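Local coordinates for lipolytic enzyme, G-D-S-L family (Bacteroides thetaiotaomicron, PDB 7BR2), which metabolizes the drug diltiazem as a gut-bacterial serine esterase of the SGNH (GDSL) hydrolase family, at residues E368-F377 with N401-Y411. Residues are numbered along the deposited sequence; the frame is centred on the assembly and turned at random.
Sequences EYAWCQFGFF and NMWLKGRRDLY
Trp371 and Trp403 form a T-shaped pair where the C-terminal end of the long helix 344-377 runs roughly antiparallel (142°) to helix 402-406 and also packs against helix 408-414, in the helical part of this SGNH hydrolase, with helix 388-397 packed alongside. The edge of Trp403 meets the face of Trp371, ring planes 79° apart, with Trp403 CD1 3.3 Å from Trp371 CZ2; Gly375 CA lies over the opposite indole face. Cutting Trp371 back to an alanine is likely to leave the Trp403 edge without the face it meets and Leu404 CD1 without the ring edge beside it. Leu404 sends its other methyl, CD2, over the centre of the Phe376 ring, a CH-pi contact 3.5 Å from the centroid. With CG anti to the backbone N (chi1 178°), the ring of Tyr411 enters as a knob among Tyr369, Cys372, Gln373 and Phe377. Phe377 CE2 comes over one face of that ring, 3.4 Å from Tyr411 CZ, and Gln373 NE2 lies at its edge. Leu410 CD1 packs against Glu368 CB. The charged contact is a salt bridge, Glu368 OE1 to Arg407 NE at 2.8 Å, the carboxylate and guanidinium planes turned well away from parallel; Glu368 OE2 pairs with Arg364. The guanidinium lies over the face of Trp403. Among the polar groups, Asn401 OD1 caps helix 402-406 by accepting from Leu404 N. Gln373 OE1 accepts from Phe384 N, and Tyr369 OH is bonded to Asn386. One water bridges the two segments, 3.1 Å from Gln373 NE2, whose proton it accepts, and 3.0 Å from Tyr411 OH.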
ATOM      1  N   GLU A 368      -9.629 -14.177   5.950  1.00 22.97           N
ATOM      2  CA  GLU A 368     -10.591 -15.230   5.614  1.00 27.49           C
ATOM      3  C   GLU A 368     -11.321 -15.707   6.868  1.00 27.28           C
ATOM      4  O   GLU A 368     -12.549 -15.922   6.865  1.00 26.98           O
ATOM      5  CB  GLU A 368      -9.874 -16.399   4.928  1.00 28.79           C
ATOM      6  CG  GLU A 368      -9.208 -16.058   3.594  1.00 30.12           C
ATOM      7  CD  GLU A 368     -10.201 -15.948   2.447  1.00 36.97           C
ATOM      8  OE1 GLU A 368     -11.296 -16.529   2.549  1.00 41.36           O
ATOM      9  OE2 GLU A 368      -9.911 -15.260   1.448  1.00 42.09           O
ATOM     10  N   TYR A 369     -10.584 -15.853   7.966  1.00 23.61           N
ATOM     11  CA  TYR A 369     -11.253 -16.226   9.206  1.00 29.89           C
ATOM     12  C   TYR A 369     -12.267 -15.158   9.614  1.00 26.02           C
ATOM     13  O   TYR A 369     -13.397 -15.480  10.005  1.00 27.64           O
ATOM     14  CB  TYR A 369     -10.214 -16.484  10.300  1.00 22.59           C
ATOM     15  CG  TYR A 369     -10.751 -16.454  11.713  1.00 26.52           C
ATOM     16  CD1 TYR A 369     -11.400 -17.564  12.266  1.00 23.18           C
ATOM     17  CD2 TYR A 369     -10.579 -15.324  12.514  1.00 25.42           C
ATOM     18  CE1 TYR A 369     -11.887 -17.537  13.575  1.00 22.65           C
ATOM     19  CE2 TYR A 369     -11.057 -15.286  13.814  1.00 28.16           C
ATOM     20  CZ  TYR A 369     -11.712 -16.396  14.345  1.00 27.07           C
ATOM     21  OH  TYR A 369     -12.172 -16.348  15.646  1.00 26.14           O
ATOM     22  N   ALA A 370     -11.893 -13.882   9.479  1.00 23.30           N
ATOM     23  CA  ALA A 370     -12.813 -12.794   9.812  1.00 26.85           C
ATOM     24  C   ALA A 370     -14.071 -12.834   8.948  1.00 24.17           C
ATOM     25  O   ALA A 370     -15.165 -12.509   9.426  1.00 21.23           O
ATOM     26  CB  ALA A 370     -12.114 -11.437   9.676  1.00 24.42           C
ATOM     27  N   TRP A 371     -13.937 -13.171   7.659  1.00 25.97           N
ATOM     28  CA  TRP A 371     -15.154 -13.341   6.871  1.00 22.51           C
ATOM     29  C   TRP A 371     -16.013 -14.452   7.460  1.00 30.09           C
ATOM     30  O   TRP A 371     -17.232 -14.306   7.589  1.00 27.06           O
ATOM     31  CB  TRP A 371     -14.882 -13.648   5.399  1.00 25.13           C
ATOM     32  CG  TRP A 371     -16.218 -13.758   4.691  1.00 34.55           C
ATOM     33  CD1 TRP A 371     -16.924 -12.740   4.112  1.00 33.16           C
ATOM     34  CD2 TRP A 371     -17.051 -14.929   4.574  1.00 32.70           C
ATOM     35  NE1 TRP A 371     -18.112 -13.205   3.623  1.00 30.47           N
ATOM     36  CE2 TRP A 371     -18.221 -14.541   3.896  1.00 33.61           C
ATOM     37  CE3 TRP A 371     -16.915 -16.264   4.970  1.00 29.97           C
ATOM     38  CZ2 TRP A 371     -19.248 -15.438   3.604  1.00 36.94           C
ATOM     39  CZ3 TRP A 371     -17.942 -17.154   4.681  1.00 36.54           C
ATOM     40  CH2 TRP A 371     -19.089 -16.736   4.005  1.00 39.41           C
ATOM     41  N   CYS A 372     -15.402 -15.581   7.825  1.00 25.73           N
ATOM     42  CA  CYS A 372     -16.216 -16.630   8.435  1.00 27.80           C
ATOM     43  C   CYS A 372     -16.980 -16.087   9.635  1.00 24.02           C
ATOM     44  O   CYS A 372     -18.184 -16.342   9.795  1.00 21.97           O
ATOM     45  CB  CYS A 372     -15.342 -17.827   8.831  1.00 21.99           C
ATOM     46  SG  CYS A 372     -14.770 -18.739   7.374  1.00 28.14           S
ATOM     47  N   GLN A 373     -16.326 -15.234  10.416  1.00 23.99           N
ATOM     48  CA  GLN A 373     -16.947 -14.794  11.659  1.00 24.54           C
ATOM     49  C   GLN A 373     -18.061 -13.786  11.407  1.00 25.80           C
ATOM     50  O   GLN A 373     -19.168 -13.942  11.930  1.00 25.17           O
ATOM     51  CB  GLN A 373     -15.894 -14.219  12.616  1.00 23.84           C
ATOM     52  CG  GLN A 373     -15.057 -15.303  13.320  1.00 22.44           C
ATOM     53  CD  GLN A 373     -15.889 -16.259  14.194  1.00 23.37           C
ATOM     54  OE1 GLN A 373     -17.070 -16.027  14.430  1.00 22.34           O
ATOM     55  NE2 GLN A 373     -15.255 -17.326  14.690  1.00 20.05           N
ATOM     56  N   PHE A 374     -17.786 -12.728  10.638  1.00 26.75           N
ATOM     57  CA  PHE A 374     -18.776 -11.666  10.483  1.00 27.71           C
ATOM     58  C   PHE A 374     -19.680 -11.846   9.263  1.00 30.94           C
ATOM     59  O   PHE A 374     -20.831 -11.386   9.279  1.00 28.45           O
ATOM     60  CB  PHE A 374     -18.068 -10.309  10.432  1.00 24.69           C
ATOM     61  CG  PHE A 374     -17.309 -10.007  11.677  1.00 26.54           C
ATOM     62  CD1 PHE A 374     -17.949  -9.496  12.789  1.00 27.46           C
ATOM     63  CD2 PHE A 374     -15.944 -10.266  11.754  1.00 26.98           C
ATOM     64  CE1 PHE A 374     -17.235  -9.240  13.956  1.00 29.61           C
ATOM     65  CE2 PHE A 374     -15.226 -10.010  12.908  1.00 23.99           C
ATOM     66  CZ  PHE A 374     -15.873  -9.500  14.014  1.00 25.86           C
ATOM     67  N   GLY A 375     -19.211 -12.522   8.222  1.00 28.31           N
ATOM     68  CA  GLY A 375     -20.030 -12.789   7.064  1.00 25.94           C
ATOM     69  C   GLY A 375     -20.900 -14.025   7.172  1.00 33.70           C
ATOM     70  O   GLY A 375     -21.761 -14.222   6.312  1.00 28.85           O
ATOM     71  N   PHE A 376     -20.711 -14.865   8.199  1.00 30.76           N
ATOM     72  CA  PHE A 376     -21.611 -16.002   8.394  1.00 32.56           C
ATOM     73  C   PHE A 376     -22.025 -16.198   9.856  1.00 31.25           C
ATOM     74  O   PHE A 376     -23.221 -16.217  10.160  1.00 29.11           O
ATOM     75  CB  PHE A 376     -20.995 -17.295   7.853  1.00 23.18           C
ATOM     76  CG  PHE A 376     -21.812 -18.506   8.151  1.00 30.01           C
ATOM     77  CD1 PHE A 376     -22.990 -18.751   7.456  1.00 32.39           C
ATOM     78  CD2 PHE A 376     -21.416 -19.407   9.129  1.00 27.08           C
ATOM     79  CE1 PHE A 376     -23.756 -19.870   7.730  1.00 24.73           C
ATOM     80  CE2 PHE A 376     -22.177 -20.530   9.402  1.00 30.23           C
ATOM     81  CZ  PHE A 376     -23.352 -20.762   8.699  1.00 29.08           C
ATOM     82  N   PHE A 377     -21.057 -16.343  10.770  1.00 30.59           N
ATOM     83  CA  PHE A 377     -21.394 -16.791  12.124  1.00 27.71           C
ATOM     84  C   PHE A 377     -22.151 -15.739  12.924  1.00 24.79           C
ATOM     85  O   PHE A 377     -23.004 -16.100  13.739  1.00 29.60           O
ATOM     86  CB  PHE A 377     -20.133 -17.223  12.881  1.00 22.82           C
ATOM     87  CG  PHE A 377     -19.647 -18.570  12.480  1.00 24.38           C
ATOM     88  CD1 PHE A 377     -20.453 -19.681  12.672  1.00 26.53           C
ATOM     89  CD2 PHE A 377     -18.398 -18.741  11.904  1.00 25.77           C
ATOM     90  CE1 PHE A 377     -20.033 -20.940  12.283  1.00 27.60           C
ATOM     91  CE2 PHE A 377     -17.964 -20.007  11.517  1.00 29.07           C
ATOM     92  CZ  PHE A 377     -18.785 -21.107  11.709  1.00 23.14           C
ATOM     93  N   ASN A 401     -24.121 -22.610   0.459  1.00 58.42           N
ATOM     94  CA  ASN A 401     -23.278 -21.424   0.651  1.00 74.33           C
ATOM     95  C   ASN A 401     -21.894 -21.742   0.079  1.00 85.86           C
ATOM     96  O   ASN A 401     -21.016 -22.238   0.792  1.00 70.59           O
ATOM     97  CB  ASN A 401     -23.189 -21.013   2.117  1.00 67.58           C
ATOM     98  CG  ASN A 401     -22.595 -19.615   2.312  1.00 69.80           C
ATOM     99  OD1 ASN A 401     -21.783 -19.152   1.512  1.00 78.26           O
ATOM    100  ND2 ASN A 401     -23.028 -18.930   3.363  1.00 75.41           N
ATOM    101  N   MET A 402     -21.721 -21.458  -1.217  1.00 78.27           N
ATOM    102  CA  MET A 402     -20.477 -21.800  -1.901  1.00 75.24           C
ATOM    103  C   MET A 402     -19.280 -21.192  -1.186  1.00 64.20           C
ATOM    104  O   MET A 402     -18.284 -21.877  -0.924  1.00 58.46           O
ATOM    105  CB  MET A 402     -20.515 -21.281  -3.343  1.00 82.67           C
ATOM    106  CG  MET A 402     -19.789 -22.125  -4.382  1.00 90.60           C
ATOM    107  SD  MET A 402     -20.276 -23.858  -4.371  1.00103.08           S
ATOM    108  CE  MET A 402     -21.502 -23.841  -5.681  1.00 96.64           C
ATOM    109  N   TRP A 403     -19.398 -19.929  -0.785  1.00 63.75           N
ATOM    110  CA  TRP A 403     -18.264 -19.233  -0.198  1.00 66.58           C
ATOM    111  C   TRP A 403     -17.898 -19.831   1.150  1.00 54.81           C
ATOM    112  O   TRP A 403     -16.714 -20.010   1.452  1.00 46.87           O
ATOM    113  CB  TRP A 403     -18.603 -17.747  -0.072  1.00 69.40           C
ATOM    114  CG  TRP A 403     -17.438 -16.839   0.118  1.00 78.39           C
ATOM    115  CD1 TRP A 403     -17.065 -16.205   1.262  1.00 88.44           C
ATOM    116  CD2 TRP A 403     -16.487 -16.465  -0.879  1.00 83.68           C
ATOM    117  NE1 TRP A 403     -15.942 -15.450   1.038  1.00 97.14           N
ATOM    118  CE2 TRP A 403     -15.567 -15.596  -0.271  1.00 91.64           C
ATOM    119  CE3 TRP A 403     -16.327 -16.782  -2.229  1.00 83.00           C
ATOM    120  CZ2 TRP A 403     -14.502 -15.039  -0.965  1.00 91.68           C
ATOM    121  CZ3 TRP A 403     -15.269 -16.232  -2.915  1.00 86.50           C
ATOM    122  CH2 TRP A 403     -14.369 -15.370  -2.284  1.00 86.14           C
ATOM    123  N   LEU A 404     -18.902 -20.195   1.951  1.00 49.91           N
ATOM    124  CA  LEU A 404     -18.615 -20.813   3.240  1.00 49.65           C
ATOM    125  C   LEU A 404     -17.996 -22.192   3.062  1.00 42.79           C
ATOM    126  O   LEU A 404     -17.051 -22.544   3.773  1.00 33.18           O
ATOM    127  CB  LEU A 404     -19.887 -20.898   4.090  1.00 45.83           C
ATOM    128  CG  LEU A 404     -19.753 -21.390   5.537  1.00 38.69           C
ATOM    129  CD1 LEU A 404     -19.063 -20.360   6.413  1.00 29.91           C
ATOM    130  CD2 LEU A 404     -21.095 -21.771   6.109  1.00 33.52           C
ATOM    131  N   LYS A 405     -18.469 -22.962   2.074  1.00 42.77           N
ATOM    132  CA  LYS A 405     -17.876 -24.270   1.831  1.00 42.20           C
ATOM    133  C   LYS A 405     -16.426 -24.134   1.397  1.00 39.53           C
ATOM    134  O   LYS A 405     -15.591 -24.969   1.749  1.00 35.77           O
ATOM    135  CB  LYS A 405     -18.648 -25.032   0.753  1.00 49.96           C
ATOM    136  CG  LYS A 405     -18.199 -26.489   0.617  1.00 51.26           C
ATOM    137  CD  LYS A 405     -18.938 -27.241  -0.475  1.00 49.58           C
ATOM    138  CE  LYS A 405     -18.890 -28.728  -0.189  1.00 59.27           C
ATOM    139  NZ  LYS A 405     -19.445 -29.545  -1.298  1.00 67.19           N
ATOM    140  N   GLY A 406     -16.109 -23.096   0.624  1.00 40.21           N
ATOM    141  CA  GLY A 406     -14.724 -22.890   0.243  1.00 41.73           C
ATOM    142  C   GLY A 406     -13.806 -22.580   1.408  1.00 41.92           C
ATOM    143  O   GLY A 406     -12.605 -22.846   1.328  1.00 36.48           O
ATOM    144  N   ARG A 407     -14.346 -22.066   2.503  1.00 34.15           N
ATOM    145  CA  ARG A 407     -13.541 -21.717   3.662  1.00 37.12           C
ATOM    146  C   ARG A 407     -13.660 -22.688   4.828  1.00 32.90           C
ATOM    147  O   ARG A 407     -13.113 -22.398   5.894  1.00 35.80           O
ATOM    148  CB  ARG A 407     -13.846 -20.291   4.125  1.00 40.79           C
ATOM    149  CG  ARG A 407     -13.266 -19.236   3.199  1.00 44.14           C
ATOM    150  CD  ARG A 407     -14.268 -18.451   2.410  1.00 51.02           C
ATOM    151  NE  ARG A 407     -13.560 -17.684   1.395  1.00 68.50           N
ATOM    152  CZ  ARG A 407     -13.240 -18.160   0.195  1.00 67.58           C
ATOM    153  NH1 ARG A 407     -13.581 -19.391  -0.140  1.00 61.38           N
ATOM    154  NH2 ARG A 407     -12.588 -17.402  -0.673  1.00 72.42           N
ATOM    155  N   ARG A 408     -14.368 -23.813   4.676  1.00 31.54           N
ATOM    156  CA  ARG A 408     -14.549 -24.712   5.812  1.00 32.37           C
ATOM    157  C   ARG A 408     -13.220 -25.292   6.302  1.00 32.83           C
ATOM    158  O   ARG A 408     -13.031 -25.478   7.508  1.00 33.33           O
ATOM    159  CB  ARG A 408     -15.521 -25.845   5.487  1.00 34.69           C
ATOM    160  CG  ARG A 408     -15.641 -26.813   6.671  1.00 37.15           C
ATOM    161  CD  ARG A 408     -16.841 -27.741   6.592  1.00 42.54           C
ATOM    162  NE  ARG A 408     -16.969 -28.359   5.282  1.00 45.49           N
ATOM    163  CZ  ARG A 408     -17.889 -29.273   4.989  1.00 53.15           C
ATOM    164  NH1 ARG A 408     -18.752 -29.658   5.925  1.00 44.39           N
ATOM    165  NH2 ARG A 408     -17.944 -29.802   3.768  1.00 45.52           N
ATOM    166  N   ASP A 409     -12.324 -25.665   5.392  1.00 28.35           N
ATOM    167  CA  ASP A 409     -11.035 -26.201   5.824  1.00 32.47           C
ATOM    168  C   ASP A 409     -10.245 -25.147   6.613  1.00 35.75           C
ATOM    169  O   ASP A 409      -9.762 -25.393   7.742  1.00 32.04           O
ATOM    170  CB  ASP A 409     -10.258 -26.687   4.595  1.00 26.34           C
ATOM    171  CG  ASP A 409      -8.943 -27.346   4.959  1.00 32.88           C
ATOM    172  OD1 ASP A 409      -8.947 -28.185   5.878  1.00 29.97           O
ATOM    173  OD2 ASP A 409      -7.908 -27.036   4.327  1.00 35.23           O
ATOM    174  N   LEU A 410     -10.149 -23.942   6.045  1.00 26.76           N
ATOM    175  CA  LEU A 410      -9.483 -22.856   6.732  1.00 29.90           C
ATOM    176  C   LEU A 410     -10.144 -22.589   8.075  1.00 31.77           C
ATOM    177  O   LEU A 410      -9.451 -22.379   9.070  1.00 28.40           O
ATOM    178  CB  LEU A 410      -9.476 -21.593   5.861  1.00 33.19           C
ATOM    179  CG  LEU A 410      -8.763 -20.360   6.454  1.00 27.14           C
ATOM    180  CD1 LEU A 410      -7.998 -19.600   5.362  1.00 33.22           C
ATOM    181  CD2 LEU A 410      -9.723 -19.417   7.203  1.00 25.77           C
ATOM    182  N   TYR A 411     -11.482 -22.600   8.134  1.00 29.03           N
ATOM    183  CA  TYR A 411     -12.118 -22.309   9.416  1.00 27.97           C
ATOM    184  C   TYR A 411     -11.840 -23.406  10.438  1.00 27.65           C
ATOM    185  O   TYR A 411     -11.698 -23.122  11.634  1.00 27.31           O
ATOM    186  CB  TYR A 411     -13.627 -22.100   9.272  1.00 26.67           C
ATOM    187  CG  TYR A 411     -14.254 -21.852  10.630  1.00 23.96           C
ATOM    188  CD1 TYR A 411     -14.121 -20.625  11.256  1.00 21.05           C
ATOM    189  CD2 TYR A 411     -14.941 -22.864  11.303  1.00 25.50           C
ATOM    190  CE1 TYR A 411     -14.667 -20.397  12.511  1.00 24.16           C
ATOM    191  CE2 TYR A 411     -15.500 -22.644  12.563  1.00 24.99           C
ATOM    192  CZ  TYR A 411     -15.356 -21.412  13.161  1.00 23.31           C
ATOM    193  OH  TYR A 411     -15.900 -21.182  14.405  1.00 21.62           O
TER
HETATM  194  O   HOH W   1     -17.661 -19.053  15.568  1.00 26.28           O